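Dye type peroxidase A (Streptomyces lividans 1326, PDB 6GZW) is a haem-containing dye-decolourising peroxidase that probably uses hydrogen peroxide to oxidise dyes and related substrates. Local coordinates at residues Met13-His18 / Gly362-Gly367. Residues are numbered along the deposited sequence; the frame is centred on the assembly and turned at random.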
# COMPACT_ATOMS: atom_id res chain seq x y z
N MET A 13 7.23 2.48 -21.65
CA MET A 13 7.88 1.61 -22.62
C MET A 13 8.78 0.59 -21.95
O MET A 13 9.58 0.93 -21.07
CB MET A 13 8.69 2.43 -23.62
CG MET A 13 7.84 3.24 -24.59
SD MET A 13 8.85 4.05 -25.86
CE MET A 13 9.45 2.66 -26.83
N PHE A 14 8.66 -0.66 -22.39
CA PHE A 14 9.53 -1.73 -21.94
C PHE A 14 10.79 -1.76 -22.77
O PHE A 14 11.91 -1.78 -22.24
CB PHE A 14 8.82 -3.11 -22.05
CG PHE A 14 9.73 -4.27 -21.81
CD1 PHE A 14 10.33 -4.45 -20.56
CD2 PHE A 14 10.03 -5.19 -22.84
CE1 PHE A 14 11.20 -5.52 -20.34
CE2 PHE A 14 10.89 -6.25 -22.61
CZ PHE A 14 11.48 -6.42 -21.37
N HIS A 15 10.61 -1.80 -24.10
CA HIS A 15 11.77 -1.86 -25.00
C HIS A 15 12.42 -0.48 -25.10
O HIS A 15 11.73 0.53 -25.19
CB HIS A 15 11.38 -2.35 -26.40
CG HIS A 15 11.03 -3.79 -26.47
ND1 HIS A 15 9.80 -4.23 -26.92
CD2 HIS A 15 11.73 -4.91 -26.17
CE1 HIS A 15 9.76 -5.55 -26.88
NE2 HIS A 15 10.92 -5.99 -26.44
N GLY A 16 13.75 -0.46 -25.11
CA GLY A 16 14.52 0.79 -25.21
C GLY A 16 16.00 0.63 -24.87
O GLY A 16 16.48 -0.43 -24.48
N LYS A 17 16.75 1.72 -25.05
CA LYS A 17 18.17 1.73 -24.71
C LYS A 17 18.40 1.45 -23.21
O LYS A 17 19.29 0.69 -22.84
CB LYS A 17 18.77 3.08 -25.13
CG LYS A 17 20.25 3.26 -24.83
CD LYS A 17 20.64 4.69 -25.21
CE LYS A 17 22.14 4.91 -25.23
NZ LYS A 17 22.44 6.28 -25.76
N HIS A 18 17.58 2.08 -22.36
CA HIS A 18 17.63 1.91 -20.91
C HIS A 18 16.40 1.13 -20.45
O HIS A 18 15.35 1.21 -21.07
CB HIS A 18 17.64 3.28 -20.21
CG HIS A 18 18.71 4.19 -20.71
ND1 HIS A 18 20.05 3.86 -20.66
CD2 HIS A 18 18.64 5.40 -21.32
CE1 HIS A 18 20.76 4.84 -21.19
NE2 HIS A 18 19.93 5.78 -21.60
N GLY A 362 21.32 -2.56 -19.60
CA GLY A 362 20.49 -1.82 -20.55
C GLY A 362 19.14 -2.44 -20.84
O GLY A 362 18.89 -3.60 -20.50
N GLY A 363 18.27 -1.68 -21.49
CA GLY A 363 16.93 -2.19 -21.79
C GLY A 363 16.99 -3.26 -22.86
O GLY A 363 17.97 -3.36 -23.62
N ALA A 364 15.95 -4.07 -22.90
CA ALA A 364 15.80 -5.07 -23.96
C ALA A 364 15.43 -4.42 -25.29
O ALA A 364 14.46 -3.68 -25.36
CB ALA A 364 14.71 -6.03 -23.55
N ALA A 365 16.18 -4.71 -26.35
CA ALA A 365 15.73 -4.36 -27.70
C ALA A 365 14.58 -5.30 -28.08
O ALA A 365 14.42 -6.37 -27.48
CB ALA A 365 16.88 -4.49 -28.71
N GLU A 366 13.78 -4.89 -29.06
CA GLU A 366 12.81 -5.80 -29.68
C GLU A 366 13.50 -7.12 -30.08
O GLU A 366 14.59 -7.12 -30.62
CB GLU A 366 12.13 -5.14 -30.90
CG GLU A 366 10.96 -5.92 -31.49
CD GLU A 366 9.81 -6.10 -30.52
OE1 GLU A 366 9.88 -7.00 -29.66
OE2 GLU A 366 8.82 -5.34 -30.62
N GLY A 367 12.87 -8.24 -29.75
CA GLY A 367 13.46 -9.57 -29.97
C GLY A 367 14.51 -10.04 -28.97
O GLY A 367 15.15 -11.07 -29.20
O HOH W 1 13.91 -3.26 -20.86
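Two irregular segments, 13-18 and 362-367, run antiparallel and share two backbone hydrogen bonds, G363 N to K17 O (2.9 Å) and a longer one from G16 N to A364 O (3.3 Å). In this Dyp-type peroxidase of paired ferredoxin-like halves, they join the lead-in to strand 29-37 to the loop that follows strand 350-360, at the surface. A bridging water donates to F14 O and accepts from A364 N. G363 packs so closely against G16 and H18 that a beta carbon there would clash with both carbonyl oxygens.

The imidazole of H15 is layered between two neighbours: F14 CD2 lies over the centre of one face, and E366 CA makes a CH-pi contact with the other, 3.9 Å from the ring centroid. A364 O meets the ring at its edge, near its plane, 3.1 Å from H15 CD2. An alanine in place of H15 would remove the ring, and F14 and E366 would probably lose the surface each packs against from its own side. F14, its CG anti to the backbone N, also packs on helix 43-61 and brings CZ to A364 CB. E366 bends at chi2 (62°), so that OE1 approaches H15 CE1 to 3.1 Å while its anti lone pair accepts G367 N.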